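Local structure of uncharacterized protein (Deinococcus radiodurans, 3GG7) at residues Glu131-Asn134 with Cys135-Ala138; Gln205-Leu208 with Pro209-Lys213; Trp223-Ala227 with Ser228-Arg232. The protein is of unknown function but binds manganese and probably hydrolyses ester bonds as a metal-dependent hydrolase of the TatD type. All coordinates share one frame; numbering follows the deposited sequence.

Contact 1: Glu131-Asn134 with Cys135-Ala138; sequences EVLN and CLEA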
loop_
_atom_site.group_PDB
_atom_site.type_symbol
_atom_site.label_atom_id
_atom_site.label_comp_id
_atom_site.label_asym_id
_atom_site.label_seq_id
_atom_site.Cartn_x
_atom_site.Cartn_y
_atom_site.Cartn_z
ATOM N N GLU A 131 6.700 -11.902 -10.327
ATOM C CA GLU A 131 6.588 -12.928 -9.296
ATOM C C GLU A 131 5.414 -12.632 -8.373
ATOM O O GLU A 131 4.689 -13.528 -7.983
ATOM C CB GLU A 131 7.885 -13.059 -8.490
ATOM C CG GLU A 131 9.098 -13.599 -9.297
ATOM C CD GLU A 131 9.602 -12.667 -10.384
ATOM O OE1 GLU A 131 9.729 -11.440 -10.146
ATOM O OE2 GLU A 131 9.894 -13.176 -11.512
ATOM N N VAL A 132 5.222 -11.360 -8.047
ATOM C CA VAL A 132 4.040 -10.968 -7.258
ATOM C C VAL A 132 2.748 -11.348 -7.999
ATOM O O VAL A 132 1.835 -11.928 -7.419
ATOM C CB VAL A 132 4.070 -9.476 -6.864
ATOM C CG1 VAL A 132 2.685 -9.010 -6.370
ATOM C CG2 VAL A 132 5.147 -9.254 -5.778
ATOM N N LEU A 133 2.712 -11.054 -9.298
ATOM C CA LEU A 133 1.529 -11.382 -10.084
ATOM C C LEU A 133 1.297 -12.887 -10.172
ATOM O O LEU A 133 0.154 -13.336 -10.114
ATOM C CB LEU A 133 1.609 -10.754 -11.469
ATOM C CG LEU A 133 1.587 -9.221 -11.499
ATOM C CD1 LEU A 133 1.645 -8.687 -12.901
ATOM C CD2 LEU A 133 0.360 -8.700 -10.795
ATOM N N ASN A 134 2.359 -13.677 -10.282
ATOM C CA ASN A 134 2.216 -15.147 -10.271
ATOM C C ASN A 134 1.575 -15.594 -8.958
ATOM O O ASN A 134 0.655 -16.431 -8.928
ATOM C CB ASN A 134 3.568 -15.848 -10.494
ATOM C CG ASN A 134 4.087 -15.672 -11.913
ATOM O OD1 ASN A 134 3.325 -15.360 -12.809
ATOM N ND2 ASN A 134 5.389 -15.829 -12.102
ATOM N N CYS A 135 2.010 -14.983 -7.854
ATOM C CA CYS A 135 1.457 -15.338 -6.533
ATOM C C CYS A 135 -0.008 -14.964 -6.429
ATOM O O CYS A 135 -0.779 -15.704 -5.868
ATOM C CB CYS A 135 2.239 -14.663 -5.382
ATOM S SG CYS A 135 3.919 -15.251 -5.147
ATOM N N LEU A 136 -0.370 -13.791 -6.928
ATOM C CA LEU A 136 -1.750 -13.328 -6.856
ATOM C C LEU A 136 -2.631 -14.195 -7.753
ATOM O O LEU A 136 -3.755 -14.522 -7.381
ATOM C CB LEU A 136 -1.869 -11.875 -7.278
ATOM C CG LEU A 136 -1.250 -10.880 -6.293
ATOM C CD1 LEU A 136 -1.279 -9.475 -6.867
ATOM C CD2 LEU A 136 -1.959 -10.939 -4.944
ATOM N N GLU A 137 -2.115 -14.539 -8.925
ATOM C CA GLU A 137 -2.882 -15.401 -9.848
ATOM C C GLU A 137 -3.145 -16.769 -9.219
ATOM O O GLU A 137 -4.209 -17.364 -9.431
ATOM C CB GLU A 137 -2.165 -15.571 -11.174
ATOM C CG GLU A 137 -3.042 -16.284 -12.180
ATOM C CD GLU A 137 -2.577 -16.131 -13.599
ATOM O OE1 GLU A 137 -3.401 -16.409 -14.498
ATOM O OE2 GLU A 137 -1.414 -15.745 -13.820
ATOM N N ALA A 138 -2.188 -17.260 -8.439
ATOM C CA ALA A 138 -2.290 -18.556 -7.775
ATOM C C ALA A 138 -3.190 -18.528 -6.538
ATOM O O ALA A 138 -3.615 -19.576 -6.041
ATOM C CB ALA A 138 -0.904 -19.050 -7.396
#
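C135 opens the second half of this stretch of helix 129-138 by giving its backbone N-H to the carbonyl of E131, N to O 3.1 Å, the first of four consecutive i to i+4 bonds. Its thiol is set beside its own backbone N (chi1 -68°), a torsion that brings SG within 3.4 Å of the same E131 O. A small, weakly polar side chain fits here, because C135 packs against F103, F106 and L110 of helix 99-115.

L136 follows one step round the helix. Its N reaches V132 O at 2.9 Å, nearly along the C=O axis, and its CD1 methyl lies 4.0 Å from CG1 of V132, the two side chains running side by side in the same direction. CD1 also comes within 4.3 Å of CD2 of L133. Branched apolar residues suit this face: V132 and L136 both rest on I123 of strand 119-124, the packing of a beta-alpha-beta unit in a TIM-barrel fold.

E137 turns to another side, its N bonded to L133 O at 2.8 Å. Its extended side chain sends OE2 into a salt bridge with R159 of helix 154-162, which also hydrogen-bonds N134 OD1. A138, small and exposed, adds the fourth bond, from its N to N134 O at 3.0 Å, the most bent of the series at 145°.

Chemistry thus divides the stretch: V132 and L136 hold it against strand 119-124, L133 and C135 pack on the flanking helices, and the carboxylate and amide share one arginine, whose positive charge is probably balanced chiefly by E137.

Contact 2: Gln205-Leu208 with Pro209-Lys213; sequences QAAL and PWDVK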
loop_
_atom_site.group_PDB
_atom_site.type_symbol
_atom_site.label_atom_id
_atom_site.label_comp_id
_atom_site.label_asym_id
_atom_site.label_seq_id
_atom_site.Cartn_x
_atom_site.Cartn_y
_atom_site.Cartn_z
ATOM N N GLN A 205 13.550 15.528 2.158
ATOM C CA GLN A 205 12.911 15.458 3.466
ATOM C C GLN A 205 11.843 14.382 3.422
ATOM O O GLN A 205 11.207 14.214 2.405
ATOM C CB GLN A 205 12.269 16.804 3.806
ATOM C CG GLN A 205 13.291 17.948 3.876
ATOM C CD GLN A 205 14.218 17.836 5.059
ATOM O OE1 GLN A 205 13.846 17.336 6.112
ATOM N NE2 GLN A 205 15.431 18.355 4.901
ATOM N N ALA A 206 11.645 13.670 4.522
ATOM C CA ALA A 206 10.642 12.596 4.562
ATOM C C ALA A 206 9.251 13.149 4.253
ATOM O O ALA A 206 8.857 14.193 4.796
ATOM C CB ALA A 206 10.647 11.937 5.911
ATOM N N ALA A 207 8.524 12.475 3.377
ATOM C CA ALA A 207 7.130 12.813 3.092
ATOM C C ALA A 207 6.220 12.652 4.298
ATOM O O ALA A 207 6.438 11.762 5.146
ATOM C CB ALA A 207 6.601 11.972 1.966
ATOM N N LEU A 208 5.246 13.556 4.384
ATOM C CA LEU A 208 4.135 13.477 5.334
ATOM C C LEU A 208 2.859 13.170 4.580
ATOM O O LEU A 208 2.758 13.441 3.375
ATOM C CB LEU A 208 3.978 14.810 6.080
ATOM C CG LEU A 208 5.111 15.102 7.050
ATOM C CD1 LEU A 208 5.077 16.606 7.357
ATOM C CD2 LEU A 208 4.957 14.225 8.307
ATOM N N PRO A 209 1.846 12.605 5.265
ATOM C CA PRO A 209 0.618 12.201 4.564
ATOM C C PRO A 209 -0.045 13.299 3.741
ATOM O O PRO A 209 -0.585 13.026 2.656
ATOM C CB PRO A 209 -0.295 11.712 5.692
ATOM C CG PRO A 209 0.640 11.273 6.753
ATOM C CD PRO A 209 1.847 12.173 6.669
ATOM N N TRP A 210 0.006 14.529 4.219
ATOM C CA TRP A 210 -0.675 15.594 3.529
ATOM C C TRP A 210 0.084 16.068 2.277
ATOM O O TRP A 210 -0.443 16.864 1.496
ATOM C CB TRP A 210 -1.052 16.746 4.485
ATOM C CG TRP A 210 -0.028 17.146 5.488
ATOM C CD1 TRP A 210 0.839 18.198 5.399
ATOM C CD2 TRP A 210 0.220 16.533 6.754
ATOM N NE1 TRP A 210 1.603 18.273 6.520
ATOM C CE2 TRP A 210 1.250 17.264 7.378
ATOM C CE3 TRP A 210 -0.328 15.435 7.429
ATOM C CZ2 TRP A 210 1.755 16.919 8.636
ATOM C CZ3 TRP A 210 0.167 15.098 8.672
ATOM C CH2 TRP A 210 1.204 15.827 9.265
ATOM N N ASP A 211 1.275 15.512 2.022
ATOM C CA ASP A 211 1.958 15.735 0.749
ATOM C C ASP A 211 1.219 15.025 -0.383
ATOM O O ASP A 211 1.568 15.179 -1.571
ATOM C CB ASP A 211 3.401 15.198 0.783
ATOM C CG ASP A 211 4.338 16.009 1.641
ATOM O OD1 ASP A 211 4.180 17.248 1.737
ATOM O OD2 ASP A 211 5.269 15.418 2.224
ATOM N N VAL A 212 0.228 14.217 -0.031
ATOM C CA VAL A 212 -0.644 13.570 -1.022
ATOM C C VAL A 212 -1.421 14.600 -1.848
ATOM O O VAL A 212 -1.838 14.279 -2.954
ATOM C CB VAL A 212 -1.578 12.476 -0.370
ATOM C CG1 VAL A 212 -2.802 13.073 0.284
ATOM C CG2 VAL A 212 -1.979 11.409 -1.387
ATOM N N LYS A 213 -1.603 15.820 -1.325
ATOM C CA LYS A 213 -2.147 16.926 -2.139
ATOM C C LYS A 213 -1.379 17.064 -3.461
ATOM O O LYS A 213 -1.989 17.317 -4.508
ATOM C CB LYS A 213 -2.106 18.249 -1.361
ATOM C CG LYS A 213 -2.968 19.337 -2.007
ATOM C CD LYS A 213 -3.177 20.528 -1.090
ATOM C CE LYS A 213 -3.944 21.631 -1.814
ATOM N NZ LYS A 213 -4.413 22.727 -0.887
#
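L208, whose surface is by far the most buried here, lies against the indole of W210 two residues on. Its CB sits over the centre of the six-membered ring, 4.0 Å from the centroid and 17° off the ring normal, a CH-pi contact. Farther out, the CD1 methyl approaches CZ2 of W210 to 3.6 Å, and the two side chains run alongside each other in the same direction. The indole gets there through its first torsion: at chi1 42°, CG of W210 is held between its own backbone N and carbonyl carbon, which folds the ring back toward the leucine. A broad flat ring suits this place, having surface enough to meet L208, A22 and C23 of helix 16-25, and to form a cation-pi contact with R26. Were the indole cut back to an alanine, L208 would probably lose the ring its CB lies over, and R26 its cation-pi mate.

The chain passes from strand 205-206 through a short 3-10 segment, 209-211, into helix 212-223. This turn lies beside the manganese site, the side chain of A207 about 7 Å from that of the metal ligand D196. D211 closes it with a reciprocal pair of bonds to L208. Its backbone N reaches L208 O at 2.9 Å, while its carboxylate OD2 takes the N-H of L208, also at 2.9 Å and nearly straight at 164°, met from above the carboxylate plane. Aspartate is short enough to reach back in this way.

P209 has no N-H to donate at the start of the 3-10 segment. Its CD lies 3.4 Å from CB of L208, a closeness that comes with the peptide bond into a proline, and its ring packs on D5 and V8 of strand 4-8.

Contact 3: Trp223-Ala227 with Ser228-Arg232; sequences WQIPA and SEVER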
loop_
_atom_site.group_PDB
_atom_site.type_symbol
_atom_site.label_atom_id
_atom_site.label_comp_id
_atom_site.label_asym_id
_atom_site.label_seq_id
_atom_site.Cartn_x
_atom_site.Cartn_y
_atom_site.Cartn_z
ATOM N N TRP A 223 -4.564 13.414 -15.940
ATOM C CA TRP A 223 -5.915 13.084 -16.376
ATOM C C TRP A 223 -6.592 14.253 -17.093
ATOM O O TRP A 223 -7.609 14.070 -17.760
ATOM C CB TRP A 223 -6.777 12.679 -15.183
ATOM C CG TRP A 223 -6.455 11.327 -14.580
ATOM C CD1 TRP A 223 -5.632 10.356 -15.078
ATOM C CD2 TRP A 223 -6.999 10.803 -13.364
ATOM N NE1 TRP A 223 -5.620 9.264 -14.233
ATOM C CE2 TRP A 223 -6.456 9.517 -13.179
ATOM C CE3 TRP A 223 -7.887 11.302 -12.413
ATOM C CZ2 TRP A 223 -6.782 8.725 -12.082
ATOM C CZ3 TRP A 223 -8.206 10.508 -11.318
ATOM C CH2 TRP A 223 -7.662 9.234 -11.172
ATOM N N GLN A 224 -6.024 15.445 -16.926
ATOM C CA GLN A 224 -6.600 16.699 -17.431
ATOM C C GLN A 224 -8.023 16.954 -16.920
ATOM O O GLN A 224 -8.936 17.293 -17.678
ATOM C CB GLN A 224 -6.480 16.773 -18.963
ATOM C CG GLN A 224 -5.013 16.809 -19.410
ATOM C CD GLN A 224 -4.816 16.837 -20.925
ATOM O OE1 GLN A 224 -5.207 15.913 -21.641
ATOM N NE2 GLN A 224 -4.181 17.883 -21.404
ATOM N N ILE A 225 -8.205 16.784 -15.607
ATOM C CA ILE A 225 -9.433 17.192 -14.919
ATOM C C ILE A 225 -9.051 18.014 -13.670
ATOM O O ILE A 225 -7.899 17.972 -13.231
ATOM C CB ILE A 225 -10.345 15.996 -14.549
ATOM C CG1 ILE A 225 -9.745 15.153 -13.418
ATOM C CG2 ILE A 225 -10.611 15.124 -15.780
ATOM C CD1 ILE A 225 -10.603 13.955 -13.034
ATOM N N PRO A 226 -10.007 18.777 -13.110
ATOM C CA PRO A 226 -9.675 19.577 -11.935
ATOM C C PRO A 226 -9.333 18.725 -10.711
ATOM O O PRO A 226 -9.865 17.619 -10.557
ATOM C CB PRO A 226 -10.966 20.372 -11.684
ATOM C CG PRO A 226 -11.617 20.450 -13.035
ATOM C CD PRO A 226 -11.345 19.110 -13.637
ATOM N N ALA A 227 -8.483 19.262 -9.836
ATOM C CA ALA A 227 -8.099 18.554 -8.603
ATOM C C ALA A 227 -9.299 18.077 -7.772
ATOM O O ALA A 227 -9.276 16.966 -7.236
ATOM C CB ALA A 227 -7.156 19.412 -7.769
ATOM N N SER A 228 -10.365 18.874 -7.682
ATOM C CA SER A 228 -11.554 18.462 -6.933
ATOM C C SER A 228 -12.191 17.188 -7.507
ATOM O O SER A 228 -12.708 16.361 -6.766
ATOM C CB SER A 228 -12.601 19.590 -6.886
ATOM O OG SER A 228 -13.122 19.876 -8.173
ATOM N N GLU A 229 -12.156 17.026 -8.827
ATOM C CA GLU A 229 -12.764 15.839 -9.452
ATOM C C GLU A 229 -11.854 14.637 -9.195
ATOM O O GLU A 229 -12.328 13.525 -8.985
ATOM C CB GLU A 229 -12.990 16.019 -10.961
ATOM C CG GLU A 229 -13.805 17.273 -11.349
ATOM C CD GLU A 229 -15.232 17.302 -10.798
ATOM O OE1 GLU A 229 -15.749 16.261 -10.299
ATOM O OE2 GLU A 229 -15.861 18.397 -10.902
ATOM N N VAL A 230 -10.546 14.861 -9.231
ATOM C CA VAL A 230 -9.599 13.800 -8.819
ATOM C C VAL A 230 -9.879 13.355 -7.377
ATOM O O VAL A 230 -10.009 12.161 -7.116
ATOM C CB VAL A 230 -8.150 14.242 -8.937
ATOM C CG1 VAL A 230 -7.194 13.148 -8.359
ATOM C CG2 VAL A 230 -7.813 14.558 -10.375
ATOM N N GLU A 231 -10.035 14.311 -6.456
ATOM C CA GLU A 231 -10.364 13.979 -5.058
ATOM C C GLU A 231 -11.652 13.163 -4.956
ATOM O O GLU A 231 -11.728 12.185 -4.194
ATOM C CB GLU A 231 -10.465 15.233 -4.181
ATOM C CG GLU A 231 -9.182 16.018 -4.085
ATOM C CD GLU A 231 -9.233 17.131 -3.039
ATOM O OE1 GLU A 231 -10.311 17.386 -2.457
ATOM O OE2 GLU A 231 -8.181 17.754 -2.812
ATOM N N ARG A 232 -12.673 13.542 -5.738
ATOM C CA ARG A 232 -13.934 12.822 -5.721
ATOM C C ARG A 232 -13.752 11.400 -6.224
ATOM O O ARG A 232 -14.292 10.466 -5.630
ATOM C CB ARG A 232 -14.996 13.543 -6.578
ATOM C CG ARG A 232 -16.286 12.744 -6.770
ATOM C CD ARG A 232 -17.298 13.439 -7.730
ATOM N NE ARG A 232 -16.728 13.793 -9.031
ATOM C CZ ARG A 232 -16.570 12.968 -10.067
ATOM N NH1 ARG A 232 -16.929 11.688 -10.001
ATOM N NH2 ARG A 232 -16.048 13.428 -11.200
#
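The start of helix 227-243, with P226 at the N-cap position, is joined here to the end of helix 212-223 by a short connection. The cap acts through its backbone: P226 O accepts from V230 N at 3.1 Å, in the carbonyl plane and nearly straight at 165°, and also from E229 N at 2.9 Å. The second donor comes from above that plane, with a more bent N-H angle of 130°. Proline's restricted phi is compatible with an N-cap, and a residue placed before the helix has no i to i+4 N-H bond to make within it, so the missing N-H costs the helix nothing. The i to i+4 pattern, begun by V230, continues with E231 N bonded to A227 O at 2.9 Å; alanine adds little bulk at this first turn.

V230 faces back into the connection. Its CG2 methyl meets CG1 of I225 at 3.7 Å and comes obliquely to the indole of W223, 3.8 Å from CE3. I225 reaches in because CG1 is set between its backbone N and carbonyl carbon (chi1 71°); its side chain crosses that of E229 at about a right angle, CD1 meeting CB. A beta-branched valine gives two methyls to this corner: CG1 lies toward CZ3 of the indole, and V216 and L219 of helix 212-223 pack on V230 as well. W223 in turn meets R188 in a cation-pi contact.

On the outer side the chain of E229 bends at chi2 after running beside the proline ring. R232 grips its OE1 side-on through NH2 and NE, with OE1 in the guanidinium plane and NE, 2.9 Å away, nearly along its C-O axis. R232 NH1 also bridges to E236, so the charge is probably shared between E229 and E236: apolar contacts fasten the two helices together, while ion pairs along one helix probably steady its first turns.

In the fold
Contacts 1, 2 and 3 follow one another along a single TIM-barrel-type chain. Contact 1 lies in helix 129-138, between strands 119-124 and 143-148 of the five-stranded parallel sheet, and contact 2 is on the opposite side of the chain's centre, about 31 Å away between centres. Contact 3 is about 32 Å from contact 1 but 19 Å from contact 2, whose closest atoms are about 6 Å off; helix 212-223 begins at contact 2 and ends at contact 3. Contacts 1 and 2 lie about 13 and 11 Å from the manganese, measured from the side chains of V132 and A207, without reaching it, while contact 3 belongs to the C-terminal helical part, away from the metal site.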